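PDB 6CHJ: diacylglycerol O-acyltransferase from Marinobacter hydrocarbonoclasticus, which probably transfers the acyl group of acyl-CoA to diacylglycerol, giving triacylglycerol, and also to fatty alcohols, giving wax esters. Local coordinates for residues F99-E103 / E116-I120; M230-K234 / R430-S434; Y258-D264 / L326-H330; A271-R275 / L315-Q320. All blocks are in the same frame, centred on the assembly; numbering follows the deposited sequence.

Contact 1 of 4, residues F99-E103 / E116-I120; sequences FVSAE and EVHLI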
loop_
_atom_site.group_PDB
_atom_site.type_symbol
_atom_site.label_atom_id
_atom_site.label_comp_id
_atom_site.label_asym_id
_atom_site.label_seq_id
_atom_site.Cartn_x
_atom_site.Cartn_y
_atom_site.Cartn_z
ATOM N N PHE B 99 5.693 3.312 -10.575
ATOM C CA PHE B 99 5.971 3.373 -9.147
ATOM C C PHE B 99 4.911 4.206 -8.438
ATOM O O PHE B 99 4.419 3.822 -7.371
ATOM C CB PHE B 99 7.377 3.934 -8.871
ATOM C CG PHE B 99 7.641 4.188 -7.404
ATOM C CD1 PHE B 99 8.224 3.207 -6.609
ATOM C CD2 PHE B 99 7.227 5.382 -6.796
ATOM C CE1 PHE B 99 8.422 3.425 -5.237
ATOM C CE2 PHE B 99 7.411 5.599 -5.427
ATOM C CZ PHE B 99 8.018 4.615 -4.646
ATOM N N VAL B 100 4.567 5.365 -9.003
ATOM C CA VAL B 100 3.590 6.231 -8.341
ATOM C C VAL B 100 2.199 5.592 -8.364
ATOM O O VAL B 100 1.431 5.727 -7.400
ATOM C CB VAL B 100 3.594 7.635 -8.979
ATOM C CG1 VAL B 100 2.488 8.501 -8.376
ATOM C CG2 VAL B 100 4.980 8.303 -8.799
ATOM N N SER B 101 1.876 4.848 -9.425
ATOM C CA SER B 101 0.560 4.221 -9.538
ATOM C C SER B 101 0.372 3.146 -8.466
ATOM O O SER B 101 -0.681 3.080 -7.814
ATOM C CB SER B 101 0.386 3.642 -10.946
ATOM O OG SER B 101 0.752 4.590 -11.951
ATOM N N ALA B 102 1.399 2.311 -8.262
ATOM C CA ALA B 102 1.404 1.332 -7.174
ATOM C C ALA B 102 1.340 2.011 -5.811
ATOM O O ALA B 102 0.528 1.644 -4.956
ATOM C CB ALA B 102 2.663 0.457 -7.265
ATOM N N GLU B 103 2.204 3.000 -5.578
ATOM C CA GLU B 103 2.270 3.593 -4.250
ATOM C C GLU B 103 1.009 4.408 -3.929
ATOM O O GLU B 103 0.543 4.401 -2.785
ATOM C CB GLU B 103 3.535 4.443 -4.128
ATOM C CG GLU B 103 3.888 4.779 -2.698
ATOM C CD GLU B 103 3.980 3.538 -1.796
ATOM O OE1 GLU B 103 4.616 2.545 -2.208
ATOM O OE2 GLU B 103 3.402 3.566 -0.678
ATOM N N GLU B 116 3.557 10.499 3.716
ATOM C CA GLU B 116 4.758 9.780 3.320
ATOM C C GLU B 116 5.510 10.627 2.309
ATOM O O GLU B 116 4.891 11.304 1.479
ATOM C CB GLU B 116 4.440 8.426 2.695
ATOM C CG GLU B 116 3.796 7.428 3.630
ATOM C CD GLU B 116 3.072 6.312 2.893
ATOM O OE1 GLU B 116 3.399 6.026 1.716
ATOM O OE2 GLU B 116 2.150 5.725 3.497
ATOM N N VAL B 117 6.837 10.586 2.376
ATOM C CA VAL B 117 7.698 11.104 1.317
ATOM C C VAL B 117 8.534 9.948 0.780
ATOM O O VAL B 117 9.186 9.231 1.550
ATOM C CB VAL B 117 8.609 12.242 1.810
ATOM C CG1 VAL B 117 9.421 12.789 0.659
ATOM C CG2 VAL B 117 7.803 13.331 2.494
ATOM N N HIS B 118 8.526 9.780 -0.537
ATOM C CA HIS B 118 9.239 8.706 -1.211
ATOM C C HIS B 118 10.312 9.330 -2.100
ATOM O O HIS B 118 10.001 9.943 -3.130
ATOM C CB HIS B 118 8.267 7.849 -2.025
ATOM C CG HIS B 118 7.307 7.048 -1.193
ATOM N ND1 HIS B 118 7.254 5.670 -1.238
ATOM C CD2 HIS B 118 6.358 7.433 -0.301
ATOM C CE1 HIS B 118 6.322 5.239 -0.406
ATOM N NE2 HIS B 118 5.764 6.289 0.176
ATOM N N LEU B 119 11.575 9.170 -1.710
ATOM C CA LEU B 119 12.699 9.566 -2.543
ATOM C C LEU B 119 13.071 8.397 -3.449
ATOM O O LEU B 119 13.481 7.333 -2.970
ATOM C CB LEU B 119 13.878 10.007 -1.674
ATOM C CG LEU B 119 15.241 10.283 -2.324
ATOM C CD1 LEU B 119 15.103 11.424 -3.309
ATOM C CD2 LEU B 119 16.322 10.588 -1.254
ATOM N N ILE B 120 12.950 8.604 -4.757
ATOM C CA ILE B 120 13.148 7.565 -5.765
ATOM C C ILE B 120 14.467 7.828 -6.488
ATOM O O ILE B 120 14.670 8.912 -7.056
ATOM C CB ILE B 120 11.984 7.523 -6.769
ATOM C CG1 ILE B 120 10.620 7.445 -6.043
ATOM C CG2 ILE B 120 12.178 6.370 -7.756
ATOM C CD1 ILE B 120 9.473 8.085 -6.829
#

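Contact 2 of 4, residues M230-K234 / R430-S434; sequences MLNQK and RTLPS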
loop_
_atom_site.group_PDB
_atom_site.type_symbol
_atom_site.label_atom_id
_atom_site.label_comp_id
_atom_site.label_asym_id
_atom_site.label_seq_id
_atom_site.Cartn_x
_atom_site.Cartn_y
_atom_site.Cartn_z
ATOM N N MET B 230 -18.419 5.184 -19.312
ATOM C CA MET B 230 -17.514 4.199 -18.734
ATOM C C MET B 230 -16.671 4.789 -17.595
ATOM O O MET B 230 -16.264 4.056 -16.689
ATOM C CB MET B 230 -16.634 3.597 -19.838
ATOM C CG MET B 230 -15.274 4.216 -19.967
ATOM S SD MET B 230 -14.249 3.545 -21.317
ATOM C CE MET B 230 -13.517 2.078 -20.605
ATOM N N LEU B 231 -16.410 6.106 -17.601
ATOM C CA LEU B 231 -15.753 6.730 -16.451
ATOM C C LEU B 231 -16.587 6.655 -15.171
ATOM O O LEU B 231 -16.064 6.925 -14.087
ATOM C CB LEU B 231 -15.441 8.206 -16.736
ATOM C CG LEU B 231 -14.748 8.578 -18.055
ATOM C CD1 LEU B 231 -14.492 10.067 -18.137
ATOM C CD2 LEU B 231 -13.442 7.840 -18.236
ATOM N N ASN B 232 -17.867 6.305 -15.251
ATOM C CA ASN B 232 -18.727 6.580 -14.110
ATOM C C ASN B 232 -19.351 5.302 -13.562
ATOM O O ASN B 232 -20.572 5.123 -13.561
ATOM C CB ASN B 232 -19.766 7.636 -14.523
ATOM C CG ASN B 232 -19.108 8.906 -15.065
ATOM O OD1 ASN B 232 -19.181 9.202 -16.262
ATOM N ND2 ASN B 232 -18.446 9.648 -14.189
ATOM N N GLN B 233 -18.505 4.422 -13.055
ATOM C CA GLN B 233 -18.931 3.136 -12.538
ATOM C C GLN B 233 -18.106 2.832 -11.290
ATOM O O GLN B 233 -17.168 3.556 -10.955
ATOM C CB GLN B 233 -18.775 2.044 -13.611
ATOM C CG GLN B 233 -17.592 2.298 -14.548
ATOM C CD GLN B 233 -17.467 1.266 -15.673
ATOM O OE1 GLN B 233 -17.847 0.104 -15.514
ATOM N NE2 GLN B 233 -16.938 1.695 -16.820
ATOM N N LYS B 234 -18.484 1.774 -10.583
ATOM C CA LYS B 234 -17.751 1.362 -9.392
ATOM C C LYS B 234 -16.320 0.957 -9.762
ATOM O O LYS B 234 -16.064 0.373 -10.821
ATOM C CB LYS B 234 -18.478 0.200 -8.695
ATOM C CG LYS B 234 -19.777 0.620 -7.949
ATOM C CD LYS B 234 -20.455 -0.546 -7.209
ATOM C CE LYS B 234 -21.259 -0.072 -5.969
ATOM N NZ LYS B 234 -20.590 -0.363 -4.645
ATOM N N ARG B 430 -8.484 -0.700 -13.434
ATOM C CA ARG B 430 -9.352 -1.657 -14.121
ATOM C C ARG B 430 -10.330 -0.974 -15.072
ATOM O O ARG B 430 -10.490 -1.403 -16.221
ATOM C CB ARG B 430 -10.142 -2.509 -13.133
ATOM C CG ARG B 430 -11.169 -3.371 -13.859
ATOM C CD ARG B 430 -12.270 -3.860 -12.955
ATOM N NE ARG B 430 -13.197 -2.799 -12.565
ATOM C CZ ARG B 430 -14.008 -2.875 -11.507
ATOM N NH1 ARG B 430 -13.982 -3.961 -10.731
ATOM N NH2 ARG B 430 -14.839 -1.869 -11.210
ATOM N N THR B 431 -11.019 0.068 -14.615
ATOM C CA THR B 431 -12.070 0.581 -15.477
ATOM C C THR B 431 -11.516 1.434 -16.608
ATOM O O THR B 431 -12.222 1.659 -17.596
ATOM C CB THR B 431 -13.130 1.335 -14.644
ATOM O OG1 THR B 431 -12.520 2.419 -13.957
ATOM C CG2 THR B 431 -13.729 0.406 -13.583
ATOM N N LEU B 432 -10.258 1.859 -16.524
ATOM C CA LEU B 432 -9.655 2.725 -17.533
ATOM C C LEU B 432 -8.389 2.082 -18.088
ATOM O O LEU B 432 -7.275 2.573 -17.857
ATOM C CB LEU B 432 -9.367 4.110 -16.961
ATOM C CG LEU B 432 -10.669 4.884 -16.757
ATOM C CD1 LEU B 432 -10.426 6.232 -16.123
ATOM C CD2 LEU B 432 -11.366 5.029 -18.096
ATOM N N PRO B 433 -8.532 0.996 -18.855
ATOM C CA PRO B 433 -7.356 0.343 -19.437
ATOM C C PRO B 433 -6.583 1.274 -20.360
ATOM O O PRO B 433 -7.165 1.985 -21.182
ATOM C CB PRO B 433 -7.962 -0.832 -20.213
ATOM C CG PRO B 433 -9.372 -0.407 -20.501
ATOM C CD PRO B 433 -9.778 0.324 -19.267
ATOM N N SER B 434 -5.254 1.262 -20.200
ATOM C CA SER B 434 -4.312 1.947 -21.090
ATOM C C SER B 434 -4.380 3.461 -20.916
ATOM O O SER B 434 -4.201 4.220 -21.864
ATOM C CB SER B 434 -4.532 1.547 -22.549
ATOM O OG SER B 434 -4.374 0.145 -22.694
#

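Contact 3 of 4, residues Y258-D264 / L326-H330; sequences YGTTVND and LLKIH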
loop_
_atom_site.group_PDB
_atom_site.type_symbol
_atom_site.label_atom_id
_atom_site.label_comp_id
_atom_site.label_asym_id
_atom_site.label_seq_id
_atom_site.Cartn_x
_atom_site.Cartn_y
_atom_site.Cartn_z
ATOM N N TYR B 258 -6.748 31.618 -32.080
ATOM C CA TYR B 258 -8.185 31.433 -31.929
ATOM C C TYR B 258 -8.826 32.488 -31.040
ATOM O O TYR B 258 -10.037 32.429 -30.815
ATOM C CB TYR B 258 -8.487 30.041 -31.349
ATOM C CG TYR B 258 -8.130 28.877 -32.251
ATOM C CD1 TYR B 258 -9.068 28.313 -33.098
ATOM C CD2 TYR B 258 -6.853 28.339 -32.239
ATOM C CE1 TYR B 258 -8.743 27.259 -33.908
ATOM C CE2 TYR B 258 -6.520 27.295 -33.043
ATOM C CZ TYR B 258 -7.458 26.750 -33.871
ATOM O OH TYR B 258 -7.102 25.687 -34.670
ATOM N N GLY B 259 -8.054 33.435 -30.515
ATOM C CA GLY B 259 -8.638 34.392 -29.593
ATOM C C GLY B 259 -9.285 33.744 -28.388
ATOM O O GLY B 259 -10.401 34.119 -28.012
ATOM N N THR B 260 -8.616 32.767 -27.773
ATOM C CA THR B 260 -9.087 32.139 -26.543
ATOM C C THR B 260 -8.047 32.327 -25.447
ATOM O O THR B 260 -6.976 32.890 -25.677
ATOM C CB THR B 260 -9.369 30.647 -26.738
ATOM O OG1 THR B 260 -8.129 29.952 -26.938
ATOM C CG2 THR B 260 -10.330 30.408 -27.923
ATOM N N THR B 261 -8.385 31.854 -24.244
ATOM C CA THR B 261 -7.519 31.925 -23.073
ATOM C C THR B 261 -6.701 30.646 -22.951
ATOM O O THR B 261 -6.942 29.662 -23.654
ATOM C CB THR B 261 -8.329 32.118 -21.795
ATOM O OG1 THR B 261 -8.930 30.868 -21.445
ATOM C CG2 THR B 261 -9.433 33.141 -21.987
ATOM N N VAL B 262 -5.719 30.659 -22.042
ATOM C CA VAL B 262 -4.968 29.435 -21.768
ATOM C C VAL B 262 -5.883 28.374 -21.166
ATOM O O VAL B 262 -5.900 27.222 -21.616
ATOM C CB VAL B 262 -3.757 29.710 -20.857
ATOM C CG1 VAL B 262 -3.048 28.392 -20.522
ATOM C CG2 VAL B 262 -2.768 30.655 -21.548
ATOM N N ASN B 263 -6.686 28.758 -20.168
ATOM C CA ASN B 263 -7.605 27.810 -19.542
ATOM C C ASN B 263 -8.502 27.126 -20.567
ATOM O O ASN B 263 -8.834 25.944 -20.416
ATOM C CB ASN B 263 -8.454 28.511 -18.482
ATOM C CG ASN B 263 -7.922 28.299 -17.080
ATOM O OD1 ASN B 263 -8.601 27.726 -16.222
ATOM N ND2 ASN B 263 -6.693 28.758 -16.835
ATOM N N ASP B 264 -8.921 27.855 -21.610
ATOM C CA ASP B 264 -9.773 27.255 -22.634
ATOM C C ASP B 264 -9.028 26.156 -23.381
ATOM O O ASP B 264 -9.549 25.050 -23.560
ATOM C CB ASP B 264 -10.265 28.318 -23.625
ATOM C CG ASP B 264 -11.125 29.386 -22.972
ATOM O OD1 ASP B 264 -12.088 29.034 -22.255
ATOM O OD2 ASP B 264 -10.828 30.583 -23.178
ATOM N N LEU B 326 -13.013 23.623 -29.405
ATOM C CA LEU B 326 -12.413 24.640 -28.550
ATOM C C LEU B 326 -13.366 25.818 -28.329
ATOM O O LEU B 326 -13.579 26.243 -27.188
ATOM C CB LEU B 326 -11.091 25.106 -29.148
ATOM C CG LEU B 326 -10.519 26.401 -28.586
ATOM C CD1 LEU B 326 -10.096 26.226 -27.136
ATOM C CD2 LEU B 326 -9.333 26.867 -29.463
ATOM N N LEU B 327 -13.991 26.332 -29.400
ATOM C CA LEU B 327 -14.793 27.551 -29.259
ATOM C C LEU B 327 -16.130 27.298 -28.565
ATOM O O LEU B 327 -16.559 28.115 -27.739
ATOM C CB LEU B 327 -15.024 28.205 -30.621
ATOM C CG LEU B 327 -13.733 28.484 -31.378
ATOM C CD1 LEU B 327 -14.059 28.684 -32.848
ATOM C CD2 LEU B 327 -13.004 29.674 -30.784
ATOM N N LYS B 328 -16.801 26.182 -28.869
ATOM C CA LYS B 328 -17.975 25.824 -28.077
ATOM C C LYS B 328 -17.618 25.640 -26.603
ATOM O O LYS B 328 -18.438 25.944 -25.729
ATOM C CB LYS B 328 -18.640 24.560 -28.627
ATOM C CG LYS B 328 -19.069 24.669 -30.078
ATOM C CD LYS B 328 -20.354 23.902 -30.342
ATOM C CE LYS B 328 -20.629 23.782 -31.838
ATOM N NZ LYS B 328 -21.626 22.708 -32.144
ATOM N N ILE B 329 -16.404 25.150 -26.309
ATOM C CA ILE B 329 -15.945 25.072 -24.923
ATOM C C ILE B 329 -15.706 26.473 -24.372
ATOM O O ILE B 329 -16.089 26.783 -23.235
ATOM C CB ILE B 329 -14.674 24.195 -24.810
ATOM C CG1 ILE B 329 -15.004 22.710 -25.004
ATOM C CG2 ILE B 329 -13.988 24.396 -23.463
ATOM C CD1 ILE B 329 -13.822 21.852 -25.465
ATOM N N HIS B 330 -15.082 27.343 -25.171
ATOM C CA HIS B 330 -14.735 28.678 -24.698
ATOM C C HIS B 330 -15.984 29.469 -24.313
ATOM O O HIS B 330 -16.095 29.967 -23.185
ATOM C CB HIS B 330 -13.926 29.412 -25.773
ATOM C CG HIS B 330 -14.006 30.904 -25.684
ATOM N ND1 HIS B 330 -14.150 31.706 -26.796
ATOM C CD2 HIS B 330 -13.942 31.742 -24.621
ATOM C CE1 HIS B 330 -14.184 32.973 -26.422
ATOM N NE2 HIS B 330 -14.070 33.021 -25.105
#

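Contact 4 of 4, residues A271-R275 / L315-Q320; sequences AAALR and LHTDVQ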
loop_
_atom_site.group_PDB
_atom_site.type_symbol
_atom_site.label_atom_id
_atom_site.label_comp_id
_atom_site.label_asym_id
_atom_site.label_seq_id
_atom_site.Cartn_x
_atom_site.Cartn_y
_atom_site.Cartn_z
ATOM N N ALA B 271 -10.869 17.740 -23.298
ATOM C CA ALA B 271 -11.998 17.298 -24.127
ATOM C C ALA B 271 -11.544 16.414 -25.293
ATOM O O ALA B 271 -12.121 15.347 -25.536
ATOM C CB ALA B 271 -12.768 18.503 -24.661
ATOM N N ALA B 272 -10.517 16.846 -26.032
ATOM C CA ALA B 272 -10.020 16.042 -27.152
ATOM C C ALA B 272 -9.509 14.687 -26.669
ATOM O O ALA B 272 -9.932 13.638 -27.175
ATOM C CB ALA B 272 -8.917 16.792 -27.911
ATOM N N ALA B 273 -8.616 14.691 -25.668
ATOM C CA ALA B 273 -8.073 13.436 -25.145
ATOM C C ALA B 273 -9.184 12.499 -24.690
ATOM O O ALA B 273 -9.160 11.298 -24.995
ATOM C CB ALA B 273 -7.092 13.707 -24.000
ATOM N N LEU B 274 -10.174 13.031 -23.961
ATOM C CA LEU B 274 -11.260 12.182 -23.483
ATOM C C LEU B 274 -12.043 11.608 -24.647
ATOM O O LEU B 274 -12.475 10.447 -24.607
ATOM C CB LEU B 274 -12.195 12.977 -22.571
ATOM C CG LEU B 274 -11.771 13.183 -21.116
ATOM C CD1 LEU B 274 -12.599 14.285 -20.492
ATOM C CD2 LEU B 274 -11.880 11.869 -20.307
ATOM N N ARG B 275 -12.245 12.423 -25.687
ATOM C CA ARG B 275 -12.963 11.981 -26.871
ATOM C C ARG B 275 -12.220 10.840 -27.551
ATOM O O ARG B 275 -12.795 9.775 -27.803
ATOM C CB ARG B 275 -13.159 13.172 -27.820
ATOM C CG ARG B 275 -13.884 12.839 -29.107
ATOM C CD ARG B 275 -13.980 14.057 -30.014
ATOM N NE ARG B 275 -14.087 13.641 -31.404
ATOM C CZ ARG B 275 -15.204 13.202 -31.977
ATOM N NH1 ARG B 275 -16.337 13.167 -31.292
ATOM N NH2 ARG B 275 -15.191 12.814 -33.251
ATOM N N LEU B 315 -17.930 19.424 -22.180
ATOM C CA LEU B 315 -16.688 19.221 -22.912
ATOM C C LEU B 315 -16.899 19.076 -24.416
ATOM O O LEU B 315 -15.916 19.149 -25.169
ATOM C CB LEU B 315 -15.949 18.000 -22.349
ATOM C CG LEU B 315 -15.403 18.273 -20.934
ATOM C CD1 LEU B 315 -14.615 17.110 -20.398
ATOM C CD2 LEU B 315 -14.575 19.531 -20.906
ATOM N N HIS B 316 -18.149 18.886 -24.867
ATOM C CA HIS B 316 -18.489 18.827 -26.298
ATOM C C HIS B 316 -17.730 17.711 -27.004
ATOM O O HIS B 316 -17.181 17.908 -28.087
ATOM C CB HIS B 316 -18.215 20.160 -27.005
ATOM C CG HIS B 316 -19.107 21.265 -26.556
ATOM N ND1 HIS B 316 -18.650 22.324 -25.805
ATOM C CD2 HIS B 316 -20.432 21.476 -26.744
ATOM C CE1 HIS B 316 -19.658 23.139 -25.544
ATOM N NE2 HIS B 316 -20.748 22.645 -26.102
ATOM N N THR B 317 -17.696 16.540 -26.384
ATOM C CA THR B 317 -17.032 15.386 -26.969
ATOM C C THR B 317 -17.810 14.783 -28.123
ATOM O O THR B 317 -17.351 13.803 -28.708
ATOM C CB THR B 317 -16.783 14.344 -25.877
ATOM O OG1 THR B 317 -18.015 14.080 -25.183
ATOM C CG2 THR B 317 -15.767 14.900 -24.915
ATOM N N ASP B 318 -18.958 15.348 -28.464
ATOM C CA ASP B 318 -19.719 14.959 -29.646
ATOM C C ASP B 318 -19.330 15.756 -30.882
ATOM O O ASP B 318 -19.845 15.478 -31.969
ATOM C CB ASP B 318 -21.215 15.139 -29.371
ATOM C CG ASP B 318 -21.605 16.599 -29.245
ATOM O OD1 ASP B 318 -22.674 16.985 -29.767
ATOM O OD2 ASP B 318 -20.838 17.372 -28.640
ATOM N N VAL B 319 -18.449 16.747 -30.740
ATOM C CA VAL B 319 -18.010 17.607 -31.835
ATOM C C VAL B 319 -16.716 17.046 -32.414
ATOM O O VAL B 319 -15.822 16.634 -31.666
ATOM C CB VAL B 319 -17.812 19.055 -31.336
ATOM C CG1 VAL B 319 -17.378 19.983 -32.467
ATOM C CG2 VAL B 319 -19.075 19.567 -30.616
ATOM N N GLN B 320 -16.595 17.049 -33.746
ATOM C CA GLN B 320 -15.463 16.392 -34.401
ATOM C C GLN B 320 -14.300 17.330 -34.713
ATOM O O GLN B 320 -13.148 16.994 -34.443
ATOM C CB GLN B 320 -15.913 15.702 -35.688
ATOM C CG GLN B 320 -14.877 14.724 -36.183
ATOM C CD GLN B 320 -15.375 13.859 -37.318
ATOM O OE1 GLN B 320 -16.583 13.695 -37.493
ATOM N NE2 GLN B 320 -14.447 13.300 -38.100
#

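Contact 1 of 4, residues F99-E103 / E116-I120
F99 puts its ring into the gap between helix and strand, where it meets two side chains of the strand. I120 lies over one face of that ring: I120 CG1 is 4.1 Å from the ring centroid and 26° off the normal, a CH-pi contact, while I120 CD1 comes to 3.5 Å from F99 CD2. H118 sits at the ring's edge, with H118 ND1 3.6 Å from F99 CZ. The two rings are oblique, their planes at 63° and their centroids 5.9 Å apart. F99 and E103 lie one helical turn apart, so both send CA-to-CB toward the strand, and the alternation of the strand likewise presents E116, H118 and I120. This is the packing of a beta-alpha-beta crossover: helix 93-105 connects strand 82-86 to its parallel neighbour 115-121, and the axes of 99-103 and 116-120 run nearly antiparallel, at 155° and 11.7 Å apart at their closest. H118 is held at both nitrogens. H118 NE2 donates to E116 OE1 at 2.8 Å, and ND1 is hydrogen-bonded to E85 on strand 82-86. E103 lays its aliphatic part on the imidazole, E103 CG standing 3.8 Å from the ring centroid over the face. Its carboxylate then comes close to that of E116, with E103 OE2 3.4 Å from E116 OE1, two acceptors of like charge with no bond between them; K133 forms a weak, long ion pair with E116.

Contact 2 of 4, residues M230-K234 / R430-S434
M230 stretches its thioether across the 430-434 loop, the methyl CE ending 3.3 Å from T431 O and 4.3 Å from P433 CD. This is a loop-to-loop contact at one end of an antiparallel strand pair: 230-234 leads toward strand 239-247, while the loop 430-434 follows the neighbouring strand 420-428 on the way to helix 437-453. It joins part of the catalytic-domain sequence to part of the C-terminal-domain sequence. L231 starts out pointing away, but its end turns back, and L231 CD2 packs 3.5 Å from L432 CD2. Behind these leucines lies helix 262-280, with L274 against L231 and Y277 against L432. T431 points its CB at the other loop, placing T431 CG2 3.6 Å from K234 O. Q233 folds back on its own segment, Q233 NE2 donating to M230 O at a very short 2.5 Å, which closes the bend in the chain. At the far end R430 brings its guanidinium edge up to the partner backbone, R430 NH2 lying 2.6 Å from K234 O.

Contact 3 of 4, residues Y258-D264 / L326-H330
L326 points straight at the turn that opens helix 262-280. Its CD2 sits over the face of the Y258 ring, 4.0 Å from the centroid and 26° off the normal, a CH-pi contact that brings L326 CD2 to 3.6 Å from Y258 CG. The same methyl lies 4.0 Å from T260 CG2, and L326 CD1 is 3.8 Å from D264 O. The tyrosine's hydroxyl points elsewhere, to a hydrogen bond with L449 O on helix 437-453. L327 works from the side, its CD2 4.0 Å from both Y258 O and T260 CG2. Together the two leucines rest on a tight helix-to-helix turn. Helix 248-258 ends in a Schellman motif, with G259 at positive phi, and helix 262-280 then starts with a capping box: T261 OG1 accepts from D264 N at 3.0 Å, and D264 OD2 accepts from T261 N, also at 3.0 Å. I329 touches the contact more lightly, I329 CG2 standing 4.5 Å from D264 O, and packs further along helix 262-280 against T267 and A271. H330 is where the backbones of the two segments come nearest, its CA 5.6 Å from D264 CA. D264 OD1 approaches H330 CA at 3.6 Å, and D264 OD2 approaches H330 CD2 at 3.6 Å, without a hydrogen bond; H330 NE2 is instead bonded to E334, one turn on in helix 322-338.

Contact 4 of 4, residues A271-R275 / L315-Q320
A271 packs its methyl against the backbone where strand 310-314 gives way to a loop, A271 CB lying 3.3 Å from L315 O and 4.0 Å from L315 CB. That loop, which carries a type I beta turn from H316 to V319, connects strand 310-314, outermost in the mixed sheet that also holds 290-294 and 376-380, to helix 322-338, and helix 262-280 packs against it. The carbonyl of A271 also meets the turn, A271 O being 3.7 Å from T317 CG2. Next to face the loop is L274, whose CD1 is 3.5 Å from L315 CD1; on the sheet side these leucines reach V376 and I378 of strand 376-380. T317 turns its hydroxyl elsewhere, to a hydrogen bond with L289 N. R275, one turn after A271, runs an extended side chain along the turn, with V319 O and Q320 CA over one face of its guanidinium. R275 NH2 is 3.5 Å from Q320 CG, and R275 NH1 donates a 2.8 Å hydrogen bond to T317 O.

Contacts 3 and 4 are neighbours, their centres 14 Å apart, and share helix 262-280: its first turn meets helix 322-338, and a later turn meets the loop leading to that helix. I329 joins them, its CD1 lying 3.6 Å from A271 CB. Contact 4 in turn touches contact 2, centres 17 Å apart, through L231 CD1 and L274 CD2 at 3.8 Å. Contact 1 stands apart in the other mixed sheet, about 23 Å from contact 2 and 35 Å from contact 3 between centres. Beside it runs strand 127-135, which leads into the HHxxxDG motif, the probable catalytic site as in related CoA-dependent acyltransferases.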